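Side-chain contacts in DegT/DnrJ/EryC1/StrS aminotransferase (Brucella abortus 2308, PDB 4QGR), which binds pyridoxal 5'-phosphate and probably acts as a transaminase of the DegT/DnrJ/EryC1/StrS group: residues D280-P285 against G376-K381; N275-D280 against K369-I374. One frame throughout, in Å; residues are numbered along the deposited sequence.

Contact 1 of 2, residues D280-P285 against G376-K381; sequences DVVKVP and GFHGKK
A Schellman motif closes helix 364-377, and His-378, the first residue beyond its helical turns, packs there against Val-281 and Val-282 in the loop that follows helix 247-278. In the motif Gly-379, with positive phi, is the C-prime residue: its N bonds Gly-376 O, and Lys-380 N returns to Arg-375 O. No hydrogen bond crosses between 280-285 and 376-381; the join is made by van der Waals contact around one imidazole. Val-281 brings its beta carbon to the stem of the histidine, CB to His-378 CB at 3.9 Å, and its CG1 branch reaches the same methylene. The carbonyl oxygen of Val-281 lies over one ring face, 3.7 Å above the plane and offset toward the rim. On the opposite face Phe-377 CD2 sits over the ring centre, so the imidazole is held between a peptide oxygen and the rim of its neighbour's phenyl ring. With CG beside the backbone N (chi1 -74°), His-378 directs its ring toward Val-281 and Val-282; NE2 and Ser-302 OG, just after strand 298-301, share a hydrogen bond. That bond probably helps to fix the rotation of the ring. Val-282, buried against Ile-300 and Ser-302, crosses the histidine at about a right angle, its CG1 methyl coming obliquely to within 3.5 Å of His-378 NE2.

Contact 2 of 2, residues N275-D280 against K369-I374; sequences NEALKD and KIIGVI
Two helices pack here through apolar side chains: the C-terminal part of the long helix 247-278 and the middle of helix 364-377, close to the C-terminal end of the chain. Ala-277 and Leu-278 face Ile-371 and Ile-374, and the backbones come nearest at Leu-278 and Ile-371, with CA atoms 6.9 Å apart. The small Ala-277 methyl is met by both branches of Ile-371. CD1 approaches most closely, 3.6 Å from Ala-277 CB, while Ile-371 CG2 stands 3.9 Å from the same carbon. This two-branched grip follows from the first torsion of the isoleucine: CG2 is anti to the backbone N and CG1 anti to the carbonyl carbon (chi1 -76°), and an extended chi2 of 157° carries CD1 onward to the alanine. Leu-278 enters beside Ile-371, its CG 4.3 Å from Ile-371 CG1, and then reaches one turn further along the partner helix. There it crosses Ile-374 at about a right angle, each of its two methyls meeting a different branch of the isoleucine. Beyond Ile-374 lie Leu-308 and Leu-312 of helix 305-314, which extend the apolar layer, and Val-284 covers another part of Leu-278. The exposed Lys-279 and Glu-276 lie outside this apolar contact: Lys-279 NZ forms a salt bridge with Glu-276 OE1, three residues back along the chain, meeting the oxygen on the syn side, 29° out of the carboxylate plane. In the apolar layer, Leu-278 CD1 lies 4.1 Å from Ile-374 CD1, whereas Leu-278 CD2 comes to 3.7 Å from Ile-374 CG2.

In the fold
Followed from the N terminus, the chain passes through most strands of the large mixed sheet before helix 247-278 delivers 275-280 to contact 2 and, directly afterwards, 280-285 to contact 1. It then runs through strand 298-301, helix 305-314, the sheet's edge strand 337-338 and strand 353-356 before helix 364-377 brings back 369-374 and leads into 376-381. Each contact thus closes a loop of about 90 residues, and the two loops cross, because the later segments follow in the same order as the earlier ones. Asp-280 is common to the two earlier segments and forms a salt bridge with Arg-375, which lies between the two later segments. Another tie joins Pro-285 O to Asn-275 ND2. Together the contacts fasten the C-terminal helix to helix 247-278 and its following loop, away from the cofactor site.

Contact 1 of 2, residues D280-P285 against G376-K381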
loop_
_atom_site.group_PDB
_atom_site.type_symbol
_atom_site.label_atom_id
_atom_site.label_comp_id
_atom_site.label_asym_id
_atom_site.label_seq_id
_atom_site.Cartn_x
_atom_site.Cartn_y
_atom_site.Cartn_z
ATOM N N ASP A 280 26.005 -0.926 34.702
ATOM C CA ASP A 280 26.031 -1.492 36.048
ATOM C C ASP A 280 24.692 -1.555 36.778
ATOM O O ASP A 280 24.623 -2.152 37.853
ATOM C CB ASP A 280 27.035 -0.729 36.920
ATOM C CG ASP A 280 26.685 0.729 37.093
ATOM O OD1 ASP A 280 26.204 1.421 36.142
ATOM O OD2 ASP A 280 26.898 1.228 38.196
ATOM N N VAL A 281 23.646 -0.917 36.248
ATOM C CA VAL A 281 22.329 -0.947 36.880
ATOM C C VAL A 281 21.245 -1.626 36.017
ATOM O O VAL A 281 20.230 -2.056 36.547
ATOM C CB VAL A 281 21.831 0.461 37.276
ATOM C CG1 VAL A 281 22.643 1.024 38.428
ATOM C CG2 VAL A 281 21.837 1.425 36.089
ATOM N N VAL A 282 21.434 -1.687 34.695
ATOM C CA VAL A 282 20.512 -2.390 33.826
ATOM C C VAL A 282 21.304 -3.132 32.749
ATOM O O VAL A 282 22.488 -2.906 32.586
ATOM C CB VAL A 282 19.488 -1.451 33.129
ATOM C CG1 VAL A 282 18.522 -0.850 34.143
ATOM C CG2 VAL A 282 20.163 -0.376 32.300
ATOM N N LYS A 283 20.624 -3.998 32.011
ATOM C CA LYS A 283 21.251 -4.714 30.936
ATOM C C LYS A 283 21.201 -3.848 29.692
ATOM O O LYS A 283 20.131 -3.441 29.264
ATOM C CB LYS A 283 20.560 -6.054 30.741
ATOM C CG LYS A 283 21.119 -6.926 29.642
ATOM C CD LYS A 283 20.634 -8.369 29.834
ATOM C CE LYS A 283 21.270 -9.338 28.862
ATOM N NZ LYS A 283 21.072 -8.862 27.486
ATOM N N VAL A 284 22.365 -3.565 29.123
ATOM C CA VAL A 284 22.465 -2.613 28.022
ATOM C C VAL A 284 22.737 -3.353 26.702
ATOM O O VAL A 284 23.316 -4.434 26.690
ATOM C CB VAL A 284 23.522 -1.497 28.260
ATOM C CG1 VAL A 284 23.183 -0.666 29.494
ATOM C CG2 VAL A 284 24.930 -2.058 28.379
ATOM N N PRO A 285 22.294 -2.767 25.595
ATOM C CA PRO A 285 22.513 -3.356 24.288
ATOM C C PRO A 285 23.947 -3.110 23.780
ATOM O O PRO A 285 24.219 -2.162 23.062
ATOM C CB PRO A 285 21.449 -2.651 23.434
ATOM C CG PRO A 285 21.333 -1.277 24.053
ATOM C CD PRO A 285 21.463 -1.532 25.526
ATOM N N GLY A 376 19.077 6.369 39.748
ATOM C CA GLY A 376 18.411 6.679 41.004
ATOM C C GLY A 376 17.375 5.634 41.356
ATOM O O GLY A 376 17.276 5.224 42.504
ATOM N N PHE A 377 16.583 5.207 40.367
ATOM C CA PHE A 377 15.612 4.138 40.555
ATOM C C PHE A 377 16.266 2.889 41.112
ATOM O O PHE A 377 15.686 2.217 41.962
ATOM C CB PHE A 377 14.917 3.768 39.224
ATOM C CG PHE A 377 13.847 2.709 39.373
ATOM C CD1 PHE A 377 12.598 3.027 39.906
ATOM C CD2 PHE A 377 14.097 1.391 39.009
ATOM C CE1 PHE A 377 11.631 2.051 40.053
ATOM C CE2 PHE A 377 13.117 0.411 39.142
ATOM C CZ PHE A 377 11.888 0.746 39.675
ATOM N N HIS A 378 17.475 2.574 40.626
ATOM C CA HIS A 378 18.176 1.383 41.029
ATOM C C HIS A 378 19.113 1.611 42.230
ATOM O O HIS A 378 20.024 0.839 42.473
ATOM C CB HIS A 378 18.899 0.788 39.815
ATOM C CG HIS A 378 17.971 0.123 38.858
ATOM N ND1 HIS A 378 17.193 -0.953 39.220
ATOM C CD2 HIS A 378 17.673 0.387 37.564
ATOM C CE1 HIS A 378 16.454 -1.324 38.193
ATOM N NE2 HIS A 378 16.735 -0.535 37.171
ATOM N N GLY A 379 18.872 2.681 42.973
ATOM C CA GLY A 379 19.518 2.877 44.267
ATOM C C GLY A 379 20.893 3.498 44.211
ATOM O O GLY A 379 21.573 3.512 45.232
ATOM N N LYS A 380 21.320 4.001 43.044
ATOM C CA LYS A 380 22.580 4.769 42.935
ATOM C C LYS A 380 22.322 6.194 43.438
ATOM O O LYS A 380 21.375 6.833 43.001
ATOM C CB LYS A 380 23.103 4.791 41.491
ATOM N N LYS A 381 23.145 6.687 44.371
ATOM C CA LYS A 381 22.904 8.000 45.017
ATOM C C LYS A 381 23.134 9.188 44.073
ATOM O O LYS A 381 23.777 9.058 43.031
ATOM C CB LYS A 381 23.762 8.157 46.288
#

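Contact 2 of 2, residues N275-D280 against K369-I374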
loop_
_atom_site.group_PDB
_atom_site.type_symbol
_atom_site.label_atom_id
_atom_site.label_comp_id
_atom_site.label_asym_id
_atom_site.label_seq_id
_atom_site.Cartn_x
_atom_site.Cartn_y
_atom_site.Cartn_z
ATOM N N ASN A 275 25.261 3.228 27.123
ATOM C CA ASN A 275 25.769 1.897 27.503
ATOM C C ASN A 275 26.794 2.020 28.639
ATOM O O ASN A 275 26.677 1.307 29.633
ATOM C CB ASN A 275 26.378 1.140 26.314
ATOM C CG ASN A 275 25.312 0.585 25.354
ATOM O OD1 ASN A 275 24.106 0.581 25.646
ATOM N ND2 ASN A 275 25.766 0.069 24.229
ATOM N N GLU A 276 27.734 2.957 28.502
ATOM C CA GLU A 276 28.788 3.133 29.509
ATOM C C GLU A 276 28.220 3.625 30.838
ATOM O O GLU A 276 28.689 3.236 31.890
ATOM C CB GLU A 276 29.903 4.060 28.990
ATOM C CG GLU A 276 30.697 3.402 27.859
ATOM C CD GLU A 276 31.310 2.046 28.261
ATOM O OE1 GLU A 276 31.914 1.949 29.366
ATOM O OE2 GLU A 276 31.181 1.060 27.488
ATOM N N ALA A 277 27.160 4.432 30.799
ATOM C CA ALA A 277 26.636 5.022 32.027
ATOM C C ALA A 277 25.673 4.086 32.743
ATOM O O ALA A 277 25.474 4.218 33.958
ATOM C CB ALA A 277 25.955 6.347 31.718
ATOM N N LEU A 278 25.061 3.156 32.005
ATOM C CA LEU A 278 23.965 2.337 32.556
ATOM C C LEU A 278 24.290 0.873 32.804
ATOM O O LEU A 278 23.510 0.169 33.442
ATOM C CB LEU A 278 22.737 2.425 31.622
ATOM C CG LEU A 278 22.053 3.801 31.598
ATOM C CD1 LEU A 278 21.021 3.851 30.486
ATOM C CD2 LEU A 278 21.421 4.126 32.942
ATOM N N LYS A 279 25.421 0.402 32.290
ATOM C CA LYS A 279 25.717 -1.013 32.279
ATOM C C LYS A 279 25.750 -1.689 33.655
ATOM O O LYS A 279 25.532 -2.903 33.744
ATOM C CB LYS A 279 27.047 -1.280 31.559
ATOM C CG LYS A 279 28.255 -0.695 32.226
ATOM C CD LYS A 279 29.466 -0.879 31.322
ATOM C CE LYS A 279 30.664 -0.124 31.880
ATOM N NZ LYS A 279 31.833 -0.290 30.966
ATOM N N ASP A 280 26.005 -0.926 34.702
ATOM C CA ASP A 280 26.031 -1.492 36.048
ATOM C C ASP A 280 24.692 -1.555 36.778
ATOM O O ASP A 280 24.623 -2.152 37.853
ATOM C CB ASP A 280 27.035 -0.729 36.920
ATOM C CG ASP A 280 26.685 0.729 37.093
ATOM O OD1 ASP A 280 26.204 1.421 36.142
ATOM O OD2 ASP A 280 26.898 1.228 38.196
ATOM N N LYS A 369 19.773 13.482 32.262
ATOM C CA LYS A 369 18.599 13.423 33.101
ATOM C C LYS A 369 18.045 12.003 33.087
ATOM O O LYS A 369 17.692 11.428 34.147
ATOM C CB LYS A 369 17.546 14.408 32.607
ATOM C CG LYS A 369 16.345 14.503 33.522
ATOM C CD LYS A 369 15.151 15.142 32.832
ATOM C CE LYS A 369 14.111 15.525 33.879
ATOM N NZ LYS A 369 12.818 15.949 33.250
ATOM N N ILE A 370 18.006 11.423 31.886
ATOM C CA ILE A 370 17.495 10.066 31.732
ATOM C C ILE A 370 18.391 9.114 32.514
ATOM O O ILE A 370 17.917 8.312 33.299
ATOM C CB ILE A 370 17.407 9.663 30.239
ATOM C CG1 ILE A 370 16.369 10.514 29.485
ATOM C CG2 ILE A 370 17.053 8.200 30.095
ATOM C CD1 ILE A 370 16.553 10.548 27.993
ATOM N N ILE A 371 19.696 9.210 32.300
ATOM C CA ILE A 371 20.645 8.373 33.044
ATOM C C ILE A 371 20.422 8.515 34.551
ATOM O O ILE A 371 20.434 7.536 35.279
ATOM C CB ILE A 371 22.111 8.688 32.639
ATOM C CG1 ILE A 371 22.399 8.060 31.290
ATOM C CG2 ILE A 371 23.121 8.184 33.665
ATOM C CD1 ILE A 371 23.537 8.717 30.541
ATOM N N GLY A 372 20.226 9.733 35.001
ATOM C CA GLY A 372 20.099 10.007 36.425
ATOM C C GLY A 372 18.879 9.320 37.020
ATOM O O GLY A 372 18.915 8.812 38.123
ATOM N N VAL A 373 17.780 9.327 36.290
ATOM C CA VAL A 373 16.556 8.780 36.833
ATOM C C VAL A 373 16.681 7.273 36.922
ATOM O O VAL A 373 16.254 6.666 37.924
ATOM C CB VAL A 373 15.325 9.199 35.988
ATOM C CG1 VAL A 373 14.071 8.475 36.462
ATOM C CG2 VAL A 373 15.118 10.696 36.057
ATOM N N ILE A 374 17.288 6.660 35.895
ATOM C CA ILE A 374 17.436 5.218 35.867
ATOM C C ILE A 374 18.373 4.755 37.009
ATOM O O ILE A 374 18.049 3.817 37.745
ATOM C CB ILE A 374 17.936 4.724 34.489
ATOM C CG1 ILE A 374 16.893 5.048 33.412
ATOM C CG2 ILE A 374 18.226 3.217 34.513
ATOM C CD1 ILE A 374 17.335 4.791 31.994
#